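Local coordinates for protein UDP-N-acetylglucosamine 4,6-dehydratase (Vibrio fischeri, PDB 3PVZ) that binds NAD in a Rossmann-type domain and probably acts as a lyase, dehydrating UDP-N-acetylglucosamine at the 4 and 6 positions of the sugar, at residues T52-K57 and D79-G85; I193-R199 and G251-F257. One frame throughout, in Å; residues are numbered along the deposited sequence.

How the contacts relate
Both contacts belong to the NAD-binding Rossmann domain, but to different layers and different halves of it. Contact 1 packs the C-terminal parts of two helices, 46-56 and 70-83, against each other on one flank of the central sheet. Contact 2 lies in that sheet, where strand 194-198 pairs with strand 255-259 well away from the 37-41 and 62-66 strands that adjoin the helices of contact 1. Their centres are 25 Å apart and their nearest atoms about 12 Å, so they do not touch. Neither the side chain of Thr52 nor that of Arg199 touches the cofactor: they lie about 10 Å and about 7 Å from a bound NAD.

Contact 1 (T52-K57 and D79-G85); sequences TKEIFK and DIRSSFG
Two neighbouring helices of the Rossmann fold meet here: helix 46-56, whose N-terminal turn carries the last glycine of the Gly43-Gly45-Gly48 pattern, consistent with a dinucleotide-binding turn, and helix 70-83, which comes after the next strand. Their segments run roughly parallel, at 38° with axes 11.2 Å apart, a spacing wide enough to be filled by large side chains. Phe56 supplies the centre. CG anti to the backbone N (chi1 -169°) places the ring beside Ile80, whose methyl CG2 sits over one face, 3.5 Å from the centroid, in a CH-pi contact. The branched isoleucine suits this place because CG2 meets Phe56 while CG1 lies against Lys53 CG. The edge-to-face partner of Phe56 is Phe91, and Leu63 of strand 62-66 also touches it, tying the helix pair to the sheet.

Phe84, where the second helix ends, lays its ring against two lysine stems. Lys57 CB lies over one face, 3.9 Å from the centroid, and Lys53 CB meets the ring edge in its plane, while the opposite face carries Ser83 CB. Long aliphatic stems let both lysines pack carbon against the ring and still deliver their charges elsewhere: Lys57 NZ bridges to Glu54 OE2, three residues earlier, and Lys53 NZ bonds Asp79 OD2 at 3.0 Å. NZ approaches OD2 from above the carboxylate plane, 38° out of it; the other oxygen, OD1, is held by Gln222 of the second subunit, so Asp79 links the helix pair to the dimer partner.

Beyond Phe84 the chain turns through Gly85, whose combination of phi and psi would press a CB against the carbonyl O of Phe84. The Arg81 chain, bent at chi2 and chi3, curls round to grip Gly85 O side-on in the guanidinium plane, with NE at 3.2 Å and NH1 at 2.9 Å, while that same NH1 lies 3.4 Å from Phe56 CZ.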
ATOM      1  N   THR A  52     -11.492 -12.377  -2.692  1.00 26.74           N
ATOM      2  CA  THR A  52     -11.410 -13.019  -1.369  1.00 27.74           C
ATOM      3  C   THR A  52     -12.812 -13.197  -0.783  1.00 27.94           C
ATOM      4  O   THR A  52     -13.164 -14.247  -0.258  1.00 27.11           O
ATOM      5  CB  THR A  52     -10.530 -12.182  -0.375  1.00 27.44           C
ATOM      6  OG1 THR A  52      -9.179 -12.088  -0.856  1.00 29.18           O
ATOM      7  CG2 THR A  52     -10.491 -12.856   1.027  1.00 28.13           C
ATOM      8  N   LYS A  53     -13.631 -12.173  -0.958  1.00 28.66           N
ATOM      9  CA  LYS A  53     -15.038 -12.245  -0.551  1.00 29.65           C
ATOM     10  C   LYS A  53     -15.770 -13.281  -1.411  1.00 29.16           C
ATOM     11  O   LYS A  53     -16.447 -14.126  -0.867  1.00 29.56           O
ATOM     12  CB  LYS A  53     -15.683 -10.907  -0.663  1.00 30.16           C
ATOM     13  CG  LYS A  53     -15.055  -9.938   0.315  1.00 33.80           C
ATOM     14  CD  LYS A  53     -15.923  -8.779   0.612  1.00 38.78           C
ATOM     15  CE  LYS A  53     -15.974  -7.832  -0.537  1.00 44.45           C
ATOM     16  NZ  LYS A  53     -16.818  -6.634  -0.160  1.00 47.38           N
ATOM     17  N   GLU A  54     -15.582 -13.274  -2.721  1.00 27.78           N
ATOM     18  CA  GLU A  54     -16.208 -14.312  -3.512  1.00 28.02           C
ATOM     19  C   GLU A  54     -15.881 -15.711  -3.043  1.00 26.17           C
ATOM     20  O   GLU A  54     -16.715 -16.586  -3.114  1.00 25.27           O
ATOM     21  CB  GLU A  54     -15.905 -14.184  -5.014  1.00 29.68           C
ATOM     22  CG  GLU A  54     -16.511 -12.986  -5.642  1.00 30.59           C
ATOM     23  CD  GLU A  54     -18.020 -12.985  -5.554  1.00 34.20           C
ATOM     24  OE1 GLU A  54     -18.620 -13.926  -6.097  1.00 37.05           O
ATOM     25  OE2 GLU A  54     -18.602 -12.030  -5.011  1.00 36.11           O
ATOM     26  N   ILE A  55     -14.688 -15.925  -2.552  1.00 26.31           N
ATOM     27  CA  ILE A  55     -14.288 -17.232  -2.059  1.00 26.85           C
ATOM     28  C   ILE A  55     -14.928 -17.457  -0.680  1.00 27.78           C
ATOM     29  O   ILE A  55     -15.593 -18.468  -0.426  1.00 27.43           O
ATOM     30  CB  ILE A  55     -12.713 -17.367  -1.991  1.00 26.75           C
ATOM     31  CG1 ILE A  55     -12.112 -17.188  -3.374  1.00 25.73           C
ATOM     32  CG2 ILE A  55     -12.305 -18.691  -1.297  1.00 26.02           C
ATOM     33  CD1 ILE A  55     -10.507 -17.277  -3.444  1.00 22.04           C
ATOM     34  N   PHE A  56     -14.745 -16.489   0.206  1.00 27.92           N
ATOM     35  CA  PHE A  56     -15.202 -16.629   1.571  1.00 26.98           C
ATOM     36  C   PHE A  56     -16.701 -16.994   1.691  1.00 27.55           C
ATOM     37  O   PHE A  56     -17.074 -17.820   2.515  1.00 27.26           O
ATOM     38  CB  PHE A  56     -14.925 -15.334   2.337  1.00 26.73           C
ATOM     39  CG  PHE A  56     -15.111 -15.474   3.814  1.00 25.84           C
ATOM     40  CD1 PHE A  56     -16.354 -15.357   4.364  1.00 25.62           C
ATOM     41  CD2 PHE A  56     -14.048 -15.769   4.642  1.00 28.06           C
ATOM     42  CE1 PHE A  56     -16.542 -15.515   5.719  1.00 28.40           C
ATOM     43  CE2 PHE A  56     -14.232 -15.906   6.031  1.00 25.61           C
ATOM     44  CZ  PHE A  56     -15.505 -15.770   6.550  1.00 27.39           C
ATOM     45  N   LYS A  57     -17.550 -16.363   0.896  1.00 28.64           N
ATOM     46  CA  LYS A  57     -19.000 -16.546   1.000  1.00 29.62           C
ATOM     47  C   LYS A  57     -19.418 -17.938   0.520  1.00 29.61           C
ATOM     48  O   LYS A  57     -20.555 -18.357   0.758  1.00 28.40           O
ATOM     49  CB  LYS A  57     -19.728 -15.451   0.185  1.00 31.88           C
ATOM     50  CG  LYS A  57     -19.558 -15.500  -1.319  1.00 35.26           C
ATOM     51  CD  LYS A  57     -20.541 -14.574  -2.094  1.00 41.95           C
ATOM     52  CE  LYS A  57     -20.003 -13.169  -2.285  1.00 46.63           C
ATOM     53  NZ  LYS A  57     -20.818 -12.332  -3.306  1.00 50.86           N
ATOM     54  N   ASP A  79     -15.281  -5.907   6.903  1.00 44.02           N
ATOM     55  CA  ASP A  79     -16.253  -6.123   5.851  1.00 44.98           C
ATOM     56  C   ASP A  79     -16.733  -7.604   5.777  1.00 43.94           C
ATOM     57  O   ASP A  79     -17.928  -7.909   5.619  1.00 43.12           O
ATOM     58  CB  ASP A  79     -15.544  -5.743   4.543  1.00 45.96           C
ATOM     59  CG  ASP A  79     -16.473  -5.562   3.391  1.00 49.98           C
ATOM     60  OD1 ASP A  79     -17.710  -5.741   3.554  1.00 54.98           O
ATOM     61  OD2 ASP A  79     -15.951  -5.237   2.300  1.00 55.66           O
ATOM     62  N   ILE A  80     -15.796  -8.536   5.844  1.00 42.89           N
ATOM     63  CA  ILE A  80     -16.157  -9.946   5.792  1.00 41.95           C
ATOM     64  C   ILE A  80     -16.993 -10.302   7.025  1.00 42.61           C
ATOM     65  O   ILE A  80     -17.975 -11.018   6.917  1.00 41.97           O
ATOM     66  CB  ILE A  80     -14.924 -10.859   5.733  1.00 40.58           C
ATOM     67  CG1 ILE A  80     -14.417 -10.916   4.294  1.00 38.93           C
ATOM     68  CG2 ILE A  80     -15.263 -12.271   6.244  1.00 39.15           C
ATOM     69  CD1 ILE A  80     -13.054 -11.516   4.151  1.00 33.69           C
ATOM     70  N   ARG A  81     -16.600  -9.809   8.192  1.00 43.98           N
ATOM     71  CA  ARG A  81     -17.347 -10.129   9.410  1.00 45.92           C
ATOM     72  C   ARG A  81     -18.782  -9.638   9.318  1.00 46.56           C
ATOM     73  O   ARG A  81     -19.695 -10.364   9.661  1.00 46.89           O
ATOM     74  CB  ARG A  81     -16.687  -9.583  10.682  1.00 46.39           C
ATOM     75  CG  ARG A  81     -15.206 -10.031  10.893  1.00 49.18           C
ATOM     76  CD  ARG A  81     -14.957 -11.386  11.589  1.00 51.70           C
ATOM     77  NE  ARG A  81     -15.148 -12.546  10.712  1.00 54.09           N
ATOM     78  CZ  ARG A  81     -14.241 -13.491  10.424  1.00 54.01           C
ATOM     79  NH1 ARG A  81     -14.593 -14.489   9.613  1.00 51.86           N
ATOM     80  NH2 ARG A  81     -13.010 -13.477  10.937  1.00 54.28           N
ATOM     81  N   SER A  82     -18.998  -8.434   8.823  1.00 47.43           N
ATOM     82  CA  SER A  82     -20.362  -7.917   8.807  1.00 49.52           C
ATOM     83  C   SER A  82     -21.186  -8.430   7.625  1.00 48.60           C
ATOM     84  O   SER A  82     -22.379  -8.622   7.741  1.00 49.19           O
ATOM     85  CB  SER A  82     -20.386  -6.389   8.904  1.00 50.52           C
ATOM     86  OG  SER A  82     -19.540  -5.777   7.954  1.00 53.36           O
ATOM     87  N   SER A  83     -20.547  -8.689   6.500  1.00 47.67           N
ATOM     88  CA  SER A  83     -21.248  -9.279   5.370  1.00 47.30           C
ATOM     89  C   SER A  83     -21.578 -10.755   5.568  1.00 45.77           C
ATOM     90  O   SER A  83     -22.684 -11.162   5.259  1.00 45.21           O
ATOM     91  CB  SER A  83     -20.439  -9.135   4.087  1.00 47.22           C
ATOM     92  OG  SER A  83     -20.308  -7.770   3.748  1.00 49.58           O
ATOM     93  N   PHE A  84     -20.611 -11.555   6.042  1.00 44.06           N
ATOM     94  CA  PHE A  84     -20.738 -13.018   5.967  1.00 42.53           C
ATOM     95  C   PHE A  84     -20.603 -13.719   7.277  1.00 41.76           C
ATOM     96  O   PHE A  84     -21.083 -14.830   7.433  1.00 42.19           O
ATOM     97  CB  PHE A  84     -19.713 -13.584   4.990  1.00 41.95           C
ATOM     98  CG  PHE A  84     -19.658 -12.854   3.668  1.00 41.95           C
ATOM     99  CD1 PHE A  84     -20.810 -12.618   2.943  1.00 41.66           C
ATOM    100  CD2 PHE A  84     -18.429 -12.468   3.125  1.00 42.27           C
ATOM    101  CE1 PHE A  84     -20.761 -11.957   1.709  1.00 43.65           C
ATOM    102  CE2 PHE A  84     -18.353 -11.803   1.885  1.00 41.96           C
ATOM    103  CZ  PHE A  84     -19.497 -11.542   1.182  1.00 43.74           C
ATOM    104  N   GLY A  85     -19.932 -13.104   8.230  1.00 41.45           N
ATOM    105  CA  GLY A  85     -19.745 -13.741   9.529  1.00 41.21           C
ATOM    106  C   GLY A  85     -18.497 -14.637   9.510  1.00 39.84           C
ATOM    107  O   GLY A  85     -17.424 -14.186   9.138  1.00 38.76           O
TER

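Contact 2 (I193-R199 and G251-F257); sequences IAISTAR and GENRDIF
Thr197 and Ile256 stand side by side, pointing the same way, across strands 194-198 and 255-259, neighbours in the parallel part of the Rossmann-type central sheet; Thr197 OG1 lies 3.4 Å from Ile256 CG1. Beta-branched side chains suit extended strands, and these two pack across the pair. Beneath them Thr197 N bonds Asp255 O at 2.9 Å and Phe257 N bonds Thr197 O at 3.0 Å; Arg199 N continues the ladder to Phe257 O.

Before strand 255-259 begins, a type II turn from Glu252 to Asp255 extends the pairing. Arg254 N reaches Ile195 O, and the Asn253 amide stands in for a backbone carbonyl: its OD1 takes Ile195 N at 2.8 Å, nearly straight at 172°. CG anti to the backbone N (chi1 -160°) carries that oxygen to the strand, while ND2 is held by Ser190 O.

Farther out, strand 159-163 flanks 194-198 and antiparallel strand 340-344 flanks 255-259. Glu252 N bonds Asp255 OD2, Lys344 takes OD1, and Thr197 OG1 bonds Ser164 OG.

A polar side chain thus extends the ladder ahead of the first regular bridge, and two carbonyls, Thr165 O on NE and Phe325 O on NH2, fix the Arg199 guanidinium.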
ATOM      1  N   ILE A 193       2.612 -25.913 -14.662  1.00 32.24           N
ATOM      2  CA  ILE A 193       1.397 -25.807 -13.880  1.00 31.13           C
ATOM      3  C   ILE A 193       0.397 -25.043 -14.723  1.00 31.37           C
ATOM      4  O   ILE A 193       0.782 -24.172 -15.495  1.00 31.96           O
ATOM      5  CB  ILE A 193       1.664 -25.034 -12.546  1.00 30.07           C
ATOM      6  CG1 ILE A 193       0.442 -25.062 -11.616  1.00 29.83           C
ATOM      7  CG2 ILE A 193       2.053 -23.618 -12.830  1.00 28.97           C
ATOM      8  CD1 ILE A 193       0.730 -24.518 -10.188  1.00 28.08           C
ATOM      9  N   ALA A 194      -0.875 -25.403 -14.586  1.00 31.30           N
ATOM     10  CA  ALA A 194      -1.977 -24.651 -15.135  1.00 31.97           C
ATOM     11  C   ALA A 194      -2.025 -23.183 -14.605  1.00 32.39           C
ATOM     12  O   ALA A 194      -2.171 -22.940 -13.391  1.00 32.17           O
ATOM     13  CB  ALA A 194      -3.306 -25.371 -14.833  1.00 30.72           C
ATOM     14  N   ILE A 195      -1.937 -22.237 -15.541  1.00 32.85           N
ATOM     15  CA  ILE A 195      -2.027 -20.813 -15.255  1.00 34.12           C
ATOM     16  C   ILE A 195      -3.157 -20.204 -16.079  1.00 34.20           C
ATOM     17  O   ILE A 195      -3.219 -20.382 -17.309  1.00 36.18           O
ATOM     18  CB  ILE A 195      -0.703 -20.074 -15.625  1.00 34.97           C
ATOM     19  CG1 ILE A 195       0.478 -20.668 -14.852  1.00 34.60           C
ATOM     20  CG2 ILE A 195      -0.801 -18.575 -15.310  1.00 32.72           C
ATOM     21  CD1 ILE A 195       1.837 -20.035 -15.156  1.00 35.08           C
ATOM     22  N   SER A 196      -4.059 -19.480 -15.439  1.00 32.98           N
ATOM     23  CA  SER A 196      -5.056 -18.731 -16.193  1.00 33.55           C
ATOM     24  C   SER A 196      -5.101 -17.296 -15.692  1.00 33.57           C
ATOM     25  O   SER A 196      -4.719 -17.050 -14.551  1.00 32.67           O
ATOM     26  CB  SER A 196      -6.434 -19.404 -16.107  1.00 33.70           C
ATOM     27  OG  SER A 196      -7.114 -19.172 -14.879  1.00 34.03           O
ATOM     28  N   THR A 197      -5.573 -16.357 -16.525  1.00 33.80           N
ATOM     29  CA  THR A 197      -5.616 -14.955 -16.118  1.00 34.16           C
ATOM     30  C   THR A 197      -6.979 -14.314 -16.394  1.00 34.01           C
ATOM     31  O   THR A 197      -7.926 -14.978 -16.804  1.00 33.87           O
ATOM     32  CB  THR A 197      -4.512 -14.125 -16.816  1.00 34.85           C
ATOM     33  OG1 THR A 197      -4.805 -14.036 -18.201  1.00 37.34           O
ATOM     34  CG2 THR A 197      -3.111 -14.750 -16.683  1.00 35.15           C
ATOM     35  N   ALA A 198      -7.081 -13.026 -16.075  1.00 34.21           N
ATOM     36  CA  ALA A 198      -8.181 -12.200 -16.464  1.00 34.01           C
ATOM     37  C   ALA A 198      -7.699 -10.871 -17.020  1.00 34.75           C
ATOM     38  O   ALA A 198      -6.658 -10.378 -16.655  1.00 35.30           O
ATOM     39  CB  ALA A 198      -9.077 -11.983 -15.336  1.00 32.70           C
ATOM     40  N   ARG A 199      -8.491 -10.293 -17.905  1.00 36.15           N
ATOM     41  CA  ARG A 199      -8.259  -8.940 -18.384  1.00 37.33           C
ATOM     42  C   ARG A 199      -9.486  -8.104 -18.026  1.00 36.93           C
ATOM     43  O   ARG A 199     -10.632  -8.474 -18.359  1.00 37.03           O
ATOM     44  CB  ARG A 199      -8.037  -8.998 -19.863  1.00 38.37           C
ATOM     45  CG  ARG A 199      -7.886  -7.630 -20.509  1.00 43.43           C
ATOM     46  CD  ARG A 199      -7.437  -7.823 -21.959  1.00 46.40           C
ATOM     47  NE  ARG A 199      -6.008  -8.208 -22.044  1.00 48.66           N
ATOM     48  CZ  ARG A 199      -5.502  -9.066 -22.930  1.00 49.04           C
ATOM     49  NH1 ARG A 199      -4.204  -9.337 -22.925  1.00 48.97           N
ATOM     50  NH2 ARG A 199      -6.286  -9.653 -23.819  1.00 49.90           N
ATOM     51  N   GLY A 251     -10.947 -21.723 -15.593  1.00 32.15           N
ATOM     52  CA  GLY A 251      -9.978 -21.447 -16.630  1.00 33.72           C
ATOM     53  C   GLY A 251      -9.060 -22.642 -16.923  1.00 34.25           C
ATOM     54  O   GLY A 251      -8.572 -23.331 -15.993  1.00 32.45           O
ATOM     55  N   GLU A 252      -8.815 -22.889 -18.212  1.00 34.51           N
ATOM     56  CA  GLU A 252      -7.829 -23.869 -18.568  1.00 35.64           C
ATOM     57  C   GLU A 252      -6.476 -23.207 -18.659  1.00 34.98           C
ATOM     58  O   GLU A 252      -6.388 -21.991 -18.762  1.00 35.25           O
ATOM     59  CB  GLU A 252      -8.197 -24.538 -19.889  1.00 37.47           C
ATOM     60  CG  GLU A 252      -9.475 -25.318 -19.782  1.00 41.28           C
ATOM     61  CD  GLU A 252      -9.796 -26.021 -21.075  1.00 45.17           C
ATOM     62  OE1 GLU A 252      -9.126 -27.037 -21.359  1.00 51.77           O
ATOM     63  OE2 GLU A 252     -10.693 -25.546 -21.797  1.00 45.82           O
ATOM     64  N   ASN A 253      -5.421 -24.019 -18.639  1.00 35.02           N
ATOM     65  CA  ASN A 253      -4.049 -23.515 -18.841  1.00 34.98           C
ATOM     66  C   ASN A 253      -4.021 -22.557 -20.010  1.00 34.79           C
ATOM     67  O   ASN A 253      -4.368 -22.936 -21.099  1.00 34.11           O
ATOM     68  CB  ASN A 253      -3.007 -24.642 -19.069  1.00 34.17           C
ATOM     69  CG  ASN A 253      -1.553 -24.168 -18.784  1.00 35.72           C
ATOM     70  OD1 ASN A 253      -1.335 -23.139 -18.128  1.00 34.25           O
ATOM     71  ND2 ASN A 253      -0.565 -24.936 -19.246  1.00 31.04           N
ATOM     72  N   ARG A 254      -3.571 -21.334 -19.740  1.00 35.08           N
ATOM     73  CA  ARG A 254      -3.440 -20.230 -20.700  1.00 35.81           C
ATOM     74  C   ARG A 254      -4.705 -19.451 -21.077  1.00 35.42           C
ATOM     75  O   ARG A 254      -4.640 -18.590 -21.948  1.00 36.43           O
ATOM     76  CB  ARG A 254      -2.735 -20.691 -21.983  1.00 37.58           C
ATOM     77  CG  ARG A 254      -1.400 -21.286 -21.733  1.00 40.69           C
ATOM     78  CD  ARG A 254      -0.694 -21.663 -23.032  1.00 44.47           C
ATOM     79  NE  ARG A 254       0.517 -22.309 -22.601  1.00 47.67           N
ATOM     80  CZ  ARG A 254       0.693 -23.618 -22.476  1.00 50.11           C
ATOM     81  NH1 ARG A 254      -0.248 -24.467 -22.869  1.00 48.55           N
ATOM     82  NH2 ARG A 254       1.857 -24.073 -21.990  1.00 51.37           N
ATOM     83  N   ASP A 255      -5.839 -19.696 -20.431  1.00 34.16           N
ATOM     84  CA  ASP A 255      -7.044 -18.957 -20.773  1.00 34.37           C
ATOM     85  C   ASP A 255      -6.979 -17.548 -20.137  1.00 35.14           C
ATOM     86  O   ASP A 255      -6.611 -17.429 -18.956  1.00 33.34           O
ATOM     87  CB  ASP A 255      -8.246 -19.628 -20.168  1.00 34.21           C
ATOM     88  CG  ASP A 255      -8.762 -20.794 -20.948  1.00 35.53           C
ATOM     89  OD1 ASP A 255      -8.283 -21.129 -22.059  1.00 36.67           O
ATOM     90  OD2 ASP A 255      -9.741 -21.352 -20.420  1.00 37.40           O
ATOM     91  N   ILE A 256      -7.313 -16.515 -20.919  1.00 35.64           N
ATOM     92  CA  ILE A 256      -7.526 -15.173 -20.418  1.00 36.13           C
ATOM     93  C   ILE A 256      -9.037 -14.906 -20.460  1.00 36.46           C
ATOM     94  O   ILE A 256      -9.643 -14.802 -21.538  1.00 37.32           O
ATOM     95  CB  ILE A 256      -6.852 -14.048 -21.264  1.00 37.17           C
ATOM     96  CG1 ILE A 256      -5.357 -14.296 -21.503  1.00 37.74           C
ATOM     97  CG2 ILE A 256      -7.049 -12.692 -20.572  1.00 35.66           C
ATOM     98  CD1 ILE A 256      -4.780 -13.392 -22.610  1.00 34.16           C
ATOM     99  N   PHE A 257      -9.638 -14.800 -19.287  1.00 35.85           N
ATOM    100  CA  PHE A 257     -11.072 -14.505 -19.179  1.00 35.70           C
ATOM    101  C   PHE A 257     -11.270 -12.997 -19.266  1.00 36.21           C
ATOM    102  O   PHE A 257     -10.424 -12.240 -18.803  1.00 35.43           O
ATOM    103  CB  PHE A 257     -11.616 -15.041 -17.858  1.00 34.04           C
ATOM    104  CG  PHE A 257     -11.940 -16.502 -17.877  1.00 33.43           C
ATOM    105  CD1 PHE A 257     -11.166 -17.414 -18.612  1.00 35.70           C
ATOM    106  CD2 PHE A 257     -13.046 -16.991 -17.170  1.00 34.31           C
ATOM    107  CE1 PHE A 257     -11.484 -18.768 -18.635  1.00 34.07           C
ATOM    108  CE2 PHE A 257     -13.363 -18.362 -17.179  1.00 34.32           C
ATOM    109  CZ  PHE A 257     -12.597 -19.244 -17.902  1.00 33.39           C
TER